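Transcription initiation factor TFIID subunit 5 (Encephalitozoon cuniculi, PDB 2J4B) probably acts within TFIID and SAGA in regulating transcription initiation by RNA polymerase II, this chain being its N-terminal NTD2 domain. Local coordinates at residues 29-32 and 33-36; 39-42 and 43-47; 112-116 and 117-121; 124-127 and 128-132. One frame throughout, in Å; residues are numbered along the deposited sequence.

Contact 1: residues 29-32 and 33-36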
# COMPACT_ATOMS: atom_id res chain seq x y z
N ASP A 29 -9.42 8.76 -6.35
CA ASP A 29 -9.24 8.75 -4.92
C ASP A 29 -8.77 7.40 -4.40
O ASP A 29 -8.29 7.32 -3.29
CB ASP A 29 -10.55 9.08 -4.21
CG ASP A 29 -10.88 10.53 -4.26
OD1 ASP A 29 -10.00 11.34 -4.67
OD2 ASP A 29 -12.04 10.85 -3.89
N LEU A 30 -8.93 6.35 -5.19
CA LEU A 30 -8.57 5.01 -4.78
C LEU A 30 -7.16 4.59 -5.20
O LEU A 30 -6.52 3.84 -4.51
CB LEU A 30 -9.60 3.99 -5.29
CG LEU A 30 -11.00 4.16 -4.65
CD1 LEU A 30 -12.08 3.35 -5.38
CD2 LEU A 30 -10.99 3.82 -3.17
N LEU A 31 -6.66 5.09 -6.33
CA LEU A 31 -5.36 4.62 -6.82
C LEU A 31 -4.19 4.96 -5.88
O LEU A 31 -3.28 4.15 -5.71
CB LEU A 31 -5.10 5.09 -8.25
CG LEU A 31 -5.74 4.18 -9.31
CD1 LEU A 31 -5.76 4.82 -10.72
CD2 LEU A 31 -5.09 2.79 -9.36
N PRO A 32 -4.21 6.15 -5.25
CA PRO A 32 -3.13 6.52 -4.33
C PRO A 32 -2.94 5.51 -3.21
O PRO A 32 -1.86 5.43 -2.63
CB PRO A 32 -3.58 7.87 -3.77
CG PRO A 32 -4.50 8.43 -4.82
CD PRO A 32 -5.21 7.23 -5.40
N LEU A 33 -3.99 4.75 -2.91
CA LEU A 33 -3.95 3.76 -1.85
C LEU A 33 -2.97 2.62 -2.14
O LEU A 33 -2.42 2.03 -1.22
CB LEU A 33 -5.35 3.19 -1.63
CG LEU A 33 -5.49 2.09 -0.56
CD1 LEU A 33 -4.94 2.49 0.82
CD2 LEU A 33 -6.95 1.65 -0.42
N LEU A 34 -2.75 2.28 -3.41
CA LEU A 34 -1.90 1.13 -3.71
C LEU A 34 -0.41 1.36 -3.43
O LEU A 34 0.32 0.39 -3.19
CB LEU A 34 -2.09 0.65 -5.13
CG LEU A 34 -3.50 0.19 -5.54
CD1 LEU A 34 -3.51 -0.17 -7.06
CD2 LEU A 34 -4.07 -0.95 -4.65
N TYR A 35 0.06 2.60 -3.45
CA TYR A 35 1.49 2.87 -3.30
C TYR A 35 2.01 2.60 -1.89
O TYR A 35 2.97 1.82 -1.73
CB TYR A 35 1.88 4.30 -3.69
CG TYR A 35 3.35 4.61 -3.40
CD1 TYR A 35 4.36 3.89 -4.03
CD2 TYR A 35 3.71 5.58 -2.49
CE1 TYR A 35 5.67 4.16 -3.78
CE2 TYR A 35 5.03 5.86 -2.23
CZ TYR A 35 6.01 5.16 -2.88
OH TYR A 35 7.35 5.42 -2.62
N PRO A 36 1.42 3.26 -0.87
CA PRO A 36 1.80 2.95 0.52
C PRO A 36 1.51 1.51 0.91
O PRO A 36 2.31 0.91 1.60
CB PRO A 36 0.94 3.93 1.34
CG PRO A 36 -0.15 4.36 0.43
CD PRO A 36 0.41 4.32 -0.94
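Leu33 turns back on Leu30 by way of its backbone: Leu33 N lies 3.1 Å from Leu30 O in a hydrogen bond bent to 146°, and Leu33 CB sits 3.2 Å from the same oxygen. The donor stands well above the carbonyl plane rather than on a lone pair, as expected when the chain closes over three residues. One residue on, the pattern repeats, with Leu34 N bonded to Leu31 O at 3.0 Å. Pro32 lies within both turns. It takes part through its carbonyl, while its ring rests on Leu100 of strand 98-103 and its nitrogen has no hydrogen to offer. Pro36 likewise lacks an N-H, so Pro32 O receives no backbone bond from four residues ahead; Pro36 CD lies beside that oxygen instead, at 3.0 Å. With CG anti to the backbone N (chi1 178°), the branched end of Leu33 is carried off the backbone toward Leu100 and toward Leu110 of helix 104-116. On another side of the chain Leu31 and Leu34 cross obliquely and meet at methyls, CD2 of Leu31 being 4.1 Å from CD1 of Leu34. That pair is the lighter part of the contact, since Leu31 is exposed while Leu34 is buried against helix 8-21. Two successive i+3 to i hydrogen bonds are of the 3-10 type, and the prolines leave out N-H donors; this tightened turn lies in the stretch leading from helix 24-30 into helix 34-47 of the mainly helical NTD2 domain.

Contact 2: residues 39-42 and 43-47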
# COMPACT_ATOMS: atom_id res chain seq x y z
N ILE A 39 4.50 -0.61 -0.67
CA ILE A 39 5.74 -0.50 0.08
C ILE A 39 5.59 -1.29 1.36
O ILE A 39 6.47 -2.05 1.75
CB ILE A 39 6.08 0.97 0.41
CG1 ILE A 39 6.43 1.73 -0.88
CG2 ILE A 39 7.24 1.06 1.40
CD1 ILE A 39 7.56 1.11 -1.69
N HIS A 40 4.45 -1.13 2.01
CA HIS A 40 4.23 -1.77 3.30
C HIS A 40 4.28 -3.29 3.20
O HIS A 40 4.77 -3.94 4.12
CB HIS A 40 2.92 -1.30 3.94
CG HIS A 40 3.09 -0.09 4.80
ND1 HIS A 40 3.91 -0.07 5.91
CD2 HIS A 40 2.55 1.15 4.71
CE1 HIS A 40 3.86 1.12 6.47
NE2 HIS A 40 3.04 1.88 5.76
N ILE A 41 3.74 -3.84 2.13
CA ILE A 41 3.86 -5.29 1.88
C ILE A 41 5.32 -5.72 1.66
O ILE A 41 5.79 -6.72 2.21
CB ILE A 41 2.98 -5.71 0.68
CG1 ILE A 41 1.50 -5.55 1.05
CG2 ILE A 41 3.30 -7.14 0.25
CD1 ILE A 41 0.55 -5.64 -0.13
N TYR A 42 6.04 -4.94 0.86
CA TYR A 42 7.46 -5.14 0.63
C TYR A 42 8.27 -5.14 1.93
O TYR A 42 9.07 -6.02 2.17
CB TYR A 42 7.95 -4.04 -0.27
CG TYR A 42 9.40 -4.13 -0.72
CD1 TYR A 42 9.83 -5.17 -1.55
CD2 TYR A 42 10.32 -3.15 -0.36
CE1 TYR A 42 11.14 -5.25 -1.98
CE2 TYR A 42 11.64 -3.22 -0.79
CZ TYR A 42 12.04 -4.28 -1.61
OH TYR A 42 13.33 -4.36 -2.05
N PHE A 43 8.07 -4.11 2.75
CA PHE A 43 8.75 -4.04 4.03
C PHE A 43 8.35 -5.18 4.97
O PHE A 43 9.17 -5.65 5.78
CB PHE A 43 8.47 -2.69 4.70
CG PHE A 43 9.27 -1.54 4.14
CD1 PHE A 43 10.07 -1.70 3.02
CD2 PHE A 43 9.20 -0.29 4.73
CE1 PHE A 43 10.79 -0.64 2.52
CE2 PHE A 43 9.92 0.78 4.22
CZ PHE A 43 10.70 0.60 3.12
N ASP A 44 7.11 -5.64 4.87
CA ASP A 44 6.62 -6.72 5.73
C ASP A 44 7.19 -8.10 5.35
O ASP A 44 7.48 -8.93 6.22
CB ASP A 44 5.11 -6.73 5.77
CG ASP A 44 4.55 -5.83 6.86
OD1 ASP A 44 5.26 -5.67 7.88
OD2 ASP A 44 3.43 -5.28 6.72
N LEU A 45 7.37 -8.34 4.05
CA LEU A 45 8.03 -9.56 3.57
C LEU A 45 9.50 -9.60 3.97
O LEU A 45 10.06 -10.68 4.27
CB LEU A 45 7.89 -9.69 2.05
CG LEU A 45 6.46 -9.97 1.53
CD1 LEU A 45 6.41 -9.76 -0.00
CD2 LEU A 45 5.93 -11.36 1.94
N ILE A 46 10.13 -8.43 3.98
CA ILE A 46 11.52 -8.29 4.42
C ILE A 46 11.68 -8.59 5.92
O ILE A 46 12.59 -9.30 6.34
CB ILE A 46 12.05 -6.88 4.12
CG1 ILE A 46 12.32 -6.71 2.62
CG2 ILE A 46 13.31 -6.59 4.90
CD1 ILE A 46 12.61 -5.26 2.23
N GLN A 47 10.77 -8.04 6.71
CA GLN A 47 10.80 -8.24 8.15
C GLN A 47 10.60 -9.71 8.50
O GLN A 47 11.21 -10.20 9.45
CB GLN A 47 9.73 -7.40 8.82
CG GLN A 47 9.95 -7.23 10.31
CD GLN A 47 8.90 -6.35 10.94
OE1 GLN A 47 9.21 -5.24 11.39
NE2 GLN A 47 7.65 -6.82 10.95
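Two turns of the alpha helix 34-47 meet here through the i to i+4 pairs Ile39 with Phe43 and Tyr42 with Ile46. The helical bonds run from Phe43 N to Ile39 O (2.8 Å) through to Ile46 N and Tyr42 O (3.2 Å). Ile39 and Phe43 extend side by side. The CG2 branch of Ile39 stands over the middle of the phenyl face, 3.9 Å from the centroid of the Phe43 ring and only 10° off its normal, a CH-pi contact. Phe43 carries its CG beside its own backbone N (chi1 -78°), which leans the ring back toward the preceding turn, where one face meets the Ile39 methyl. In a second CH-pi contact the end of Ile46 reaches a face of the phenol nearer its rim, with CD1 4.0 Å from the centroid of the Tyr42 ring. The two rings also touch each other obliquely, Tyr42 CD2 being 3.7 Å from Phe43 CD1. Elsewhere on the helix Ile41 CG2 meets Leu45 CD1 at 4.1 Å. Asp44 OD2 comes within 3.2 Å of His40 O, but both are acceptors; the carboxylate oxygen is probably hydrogen-bonded to Tyr121 OH instead. The helix is packed from several directions: Phe43 against Phe75 and helix 88-95, Tyr42 against Phe58 of helix 51-61, Ile46 against helices 51-61 and 81-86, and Ile41 against helix 8-21.

Contact 3: residues 112-116 and 117-121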
# COMPACT_ATOMS: atom_id res chain seq x y z
N ASN A 112 -16.31 -0.87 2.72
CA ASN A 112 -17.28 -1.92 2.44
C ASN A 112 -16.58 -3.07 1.74
O ASN A 112 -16.74 -4.23 2.11
CB ASN A 112 -18.42 -1.39 1.56
CG ASN A 112 -19.34 -0.40 2.28
OD1 ASN A 112 -19.31 -0.28 3.50
ND2 ASN A 112 -20.14 0.32 1.52
N PHE A 113 -15.78 -2.76 0.73
CA PHE A 113 -15.07 -3.81 -0.01
C PHE A 113 -14.10 -4.60 0.87
O PHE A 113 -14.07 -5.84 0.84
CB PHE A 113 -14.31 -3.21 -1.20
CG PHE A 113 -13.50 -4.21 -1.93
CD1 PHE A 113 -14.11 -5.17 -2.71
CD2 PHE A 113 -12.13 -4.24 -1.79
CE1 PHE A 113 -13.38 -6.11 -3.36
CE2 PHE A 113 -11.39 -5.20 -2.44
CZ PHE A 113 -12.00 -6.12 -3.22
N LEU A 114 -13.29 -3.90 1.66
CA LEU A 114 -12.33 -4.57 2.56
C LEU A 114 -13.01 -5.38 3.67
O LEU A 114 -12.57 -6.48 4.00
CB LEU A 114 -11.37 -3.56 3.17
CG LEU A 114 -10.57 -2.70 2.19
CD1 LEU A 114 -9.98 -1.49 2.94
CD2 LEU A 114 -9.49 -3.53 1.50
N GLU A 115 -14.08 -4.85 4.24
CA GLU A 115 -14.86 -5.58 5.27
C GLU A 115 -15.66 -6.76 4.72
O GLU A 115 -15.83 -7.78 5.39
CB GLU A 115 -15.82 -4.63 5.98
CG GLU A 115 -15.14 -3.73 6.99
CD GLU A 115 -16.10 -2.80 7.71
OE1 GLU A 115 -17.13 -2.38 7.13
OE2 GLU A 115 -15.81 -2.48 8.88
N GLU A 116 -16.19 -6.61 3.51
CA GLU A 116 -16.99 -7.68 2.92
C GLU A 116 -16.12 -8.86 2.50
O GLU A 116 -16.60 -9.98 2.40
CB GLU A 116 -17.80 -7.15 1.73
CG GLU A 116 -18.70 -8.20 1.08
CD GLU A 116 -19.80 -7.58 0.23
OE1 GLU A 116 -19.62 -6.42 -0.23
OE2 GLU A 116 -20.85 -8.23 0.03
N ARG A 117 -14.85 -8.58 2.24
CA ARG A 117 -13.92 -9.61 1.80
C ARG A 117 -12.93 -9.96 2.89
O ARG A 117 -11.93 -10.61 2.63
CB ARG A 117 -13.16 -9.13 0.56
CG ARG A 117 -14.04 -8.90 -0.67
CD ARG A 117 -13.30 -9.37 -1.90
NE ARG A 117 -14.07 -9.30 -3.15
CZ ARG A 117 -13.65 -9.84 -4.29
NH1 ARG A 117 -12.49 -10.48 -4.33
NH2 ARG A 117 -14.39 -9.75 -5.39
N ASN A 118 -13.18 -9.51 4.11
CA ASN A 118 -12.28 -9.77 5.21
C ASN A 118 -10.81 -9.61 4.80
O ASN A 118 -10.00 -10.53 4.97
CB ASN A 118 -12.52 -11.18 5.78
CG ASN A 118 -13.96 -11.39 6.27
OD1 ASN A 118 -14.93 -11.22 5.53
ND2 ASN A 118 -14.09 -11.78 7.53
N LEU A 119 -10.47 -8.45 4.24
CA LEU A 119 -9.08 -8.15 3.90
C LEU A 119 -8.43 -7.55 5.13
O LEU A 119 -8.03 -6.38 5.16
CB LEU A 119 -9.00 -7.21 2.69
CG LEU A 119 -9.51 -7.75 1.35
CD1 LEU A 119 -9.15 -6.79 0.25
CD2 LEU A 119 -8.94 -9.15 1.04
N THR A 120 -8.32 -8.39 6.15
CA THR A 120 -7.96 -8.01 7.50
C THR A 120 -6.58 -7.34 7.58
O THR A 120 -6.32 -6.47 8.43
CB THR A 120 -8.00 -9.28 8.39
OG1 THR A 120 -7.87 -8.93 9.77
CG2 THR A 120 -6.89 -10.20 8.00
N TYR A 121 -5.68 -7.71 6.68
CA TYR A 121 -4.34 -7.14 6.67
C TYR A 121 -4.36 -5.71 6.13
O TYR A 121 -3.63 -4.85 6.63
CB TYR A 121 -3.39 -8.00 5.85
CG TYR A 121 -2.07 -7.33 5.61
CD1 TYR A 121 -1.04 -7.44 6.53
CD2 TYR A 121 -1.87 -6.53 4.48
CE1 TYR A 121 0.16 -6.82 6.33
CE2 TYR A 121 -0.66 -5.89 4.28
CZ TYR A 121 0.35 -6.04 5.21
OH TYR A 121 1.55 -5.42 5.03
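Phe113 holds its CG opposite its own nitrogen (chi1 176°), while Arg117 keeps CG beside the nitrogen and bends its chain at chi2; together these settings bring the arginine arm obliquely up to the CE1 corner of the ring. Arg117 NE lies 3.3 Å from Phe113 CE1, that carbon being over one face of the guanidinium, and the two planes are inclined by 42°. Arg117 CD adds a contact with Phe113 CE1 at 3.6 Å, so much of the touching is done by the aliphatic arm and the adjoining nitrogen. Trp18 of helix 8-21 stacks with the phenyl ring. The backbone here forms a Schellman motif that ends helix 104-116: Asn118 adopts a positive phi of 42°, Leu119 N reaches back to Leu114 O in a nearly straight, in-plane hydrogen bond of 2.9 Å, and Asn118 N makes a weak one to Glu115 O at 3.4 Å. The hydrophobic pair that accompanies this motif is Leu114 with Leu119, whose side chains cross at about a right angle, Leu114 CD2 lying 3.5 Å from Leu119 CD1. The same Leu119 CD1 approaches Phe113 CE2 at 3.8 Å. Leu119 also centres an inverse gamma turn and stands at the N-cap position of helix 120-129.

Contact 4: residues 124-127 and 128-132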
# COMPACT_ATOMS: atom_id res chain seq x y z
N LYS A 124 -5.71 -3.30 8.69
CA LYS A 124 -4.72 -3.06 9.72
C LYS A 124 -3.82 -1.95 9.25
O LYS A 124 -3.60 -0.97 9.96
CB LYS A 124 -3.90 -4.31 10.00
CG LYS A 124 -2.93 -4.19 11.17
CD LYS A 124 -2.10 -5.47 11.32
CE LYS A 124 -1.23 -5.78 10.07
NZ LYS A 124 -0.54 -7.12 10.23
N ILE A 125 -3.35 -2.07 8.01
CA ILE A 125 -2.49 -1.05 7.44
C ILE A 125 -3.16 0.33 7.46
O ILE A 125 -2.53 1.31 7.84
CB ILE A 125 -2.06 -1.40 6.00
CG1 ILE A 125 -1.18 -2.65 5.99
CG2 ILE A 125 -1.36 -0.17 5.32
CD1 ILE A 125 0.03 -2.53 6.83
N LEU A 126 -4.43 0.40 7.07
CA LEU A 126 -5.16 1.67 7.06
C LEU A 126 -5.14 2.29 8.43
O LEU A 126 -4.78 3.45 8.57
CB LEU A 126 -6.61 1.49 6.64
CG LEU A 126 -6.90 1.06 5.21
CD1 LEU A 126 -8.25 1.64 4.72
CD2 LEU A 126 -5.79 1.47 4.32
N ASN A 127 -5.55 1.51 9.43
CA ASN A 127 -5.68 2.01 10.81
C ASN A 127 -4.35 2.44 11.42
O ASN A 127 -4.26 3.51 11.99
CB ASN A 127 -6.34 0.95 11.72
CG ASN A 127 -7.81 0.73 11.40
OD1 ASN A 127 -8.59 1.66 11.33
ND2 ASN A 127 -8.18 -0.50 11.18
N GLN A 128 -3.32 1.60 11.26
CA GLN A 128 -1.99 1.83 11.84
C GLN A 128 -1.07 2.76 11.05
O GLN A 128 -0.27 3.48 11.63
CB GLN A 128 -1.28 0.49 12.00
CG GLN A 128 -1.93 -0.43 13.02
CD GLN A 128 -1.11 -1.66 13.37
OE1 GLN A 128 -1.48 -2.41 14.29
NE2 GLN A 128 -0.01 -1.88 12.66
N HIS A 129 -1.16 2.74 9.72
CA HIS A 129 -0.15 3.37 8.90
C HIS A 129 -0.65 4.49 8.00
O HIS A 129 0.16 5.30 7.54
CB HIS A 129 0.57 2.31 8.07
CG HIS A 129 1.38 1.35 8.90
ND1 HIS A 129 2.31 1.77 9.82
CD2 HIS A 129 1.37 -0.00 8.95
CE1 HIS A 129 2.85 0.71 10.40
NE2 HIS A 129 2.30 -0.37 9.89
N LEU A 130 -1.96 4.56 7.77
CA LEU A 130 -2.49 5.53 6.84
C LEU A 130 -3.32 6.58 7.53
O LEU A 130 -4.04 6.31 8.46
CB LEU A 130 -3.34 4.86 5.75
CG LEU A 130 -2.61 3.89 4.84
CD1 LEU A 130 -3.50 3.48 3.70
CD2 LEU A 130 -1.34 4.54 4.36
N ASP A 131 -3.21 7.80 7.03
CA ASP A 131 -3.89 8.92 7.61
C ASP A 131 -4.81 9.51 6.56
O ASP A 131 -4.39 10.38 5.79
CB ASP A 131 -2.86 9.93 8.06
CG ASP A 131 -3.45 11.01 8.86
OD1 ASP A 131 -4.69 11.16 8.77
OD2 ASP A 131 -2.69 11.69 9.58
N ILE A 132 -6.05 9.01 6.53
CA ILE A 132 -6.99 9.35 5.46
C ILE A 132 -7.92 10.49 5.89
O ILE A 132 -8.69 10.35 6.83
CB ILE A 132 -7.85 8.13 5.04
CG1 ILE A 132 -6.96 6.93 4.67
CG2 ILE A 132 -8.78 8.49 3.88
CD1 ILE A 132 -7.75 5.62 4.30
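Ile125 meets His129 and Leu130 where helix 120-129 hands over directly to strand 130-135, the second of two parallel strands linked by a crossover of two helices. The tight side is inward. Ile125 CG2 lies 4.3 Å from Leu130 CG. Leu130 N makes a 3.1 Å hydrogen bond to Leu126 O, from well above that carbonyl plane, and a weak one to Ile125 O, which mainly holds His129 N at 2.7 Å. Thus two N-H groups converge on one carbonyl as the helix ends. Leu130, buried, lies against Leu33 and against Tyr98 and Leu100 of the neighbouring strand, while Leu126 CD1 reaches on to Ile132 CD1 at 4.0 Å. The outer side is looser and exposed. There Gln128 N bonds Lys124 O at 2.9 Å, almost in line with the carbonyl, but the side chains merely brush: the extended glutamine brings its amide carbon CD to 3.8 Å from Lys124 CG. Lys97 NZ, just before strand 98-103, hydrogen-bonds Gln128 O. Between the two sides stands His129, stacked on His40, with Ile125 CD1 in the plane of its imidazole, at the edge, 3.6 Å from CD2.

Overall arrangement
All four contacts are local and follow one another in series, without nesting or crossing. Contact 1 joins helix 24-30 to helix 34-47, and contact 2 lies farther along the latter, their centres about 17 Å apart. After the intervening helices and strand 98-103, contact 3 closes the turn between helices 104-116 and 120-129, and contact 4 ends the second of these at strand 130-135. Distant parts of the chain are then tied together in space: Pro36 of contact 1 packs on Leu130 of contact 4, His40 of contact 2 touches Ile125 of contact 4, and Tyr121 of contact 3 rests on Ile41 of contact 2. Through these three touches helix 34-47 joins helix 120-129 and the strand after it.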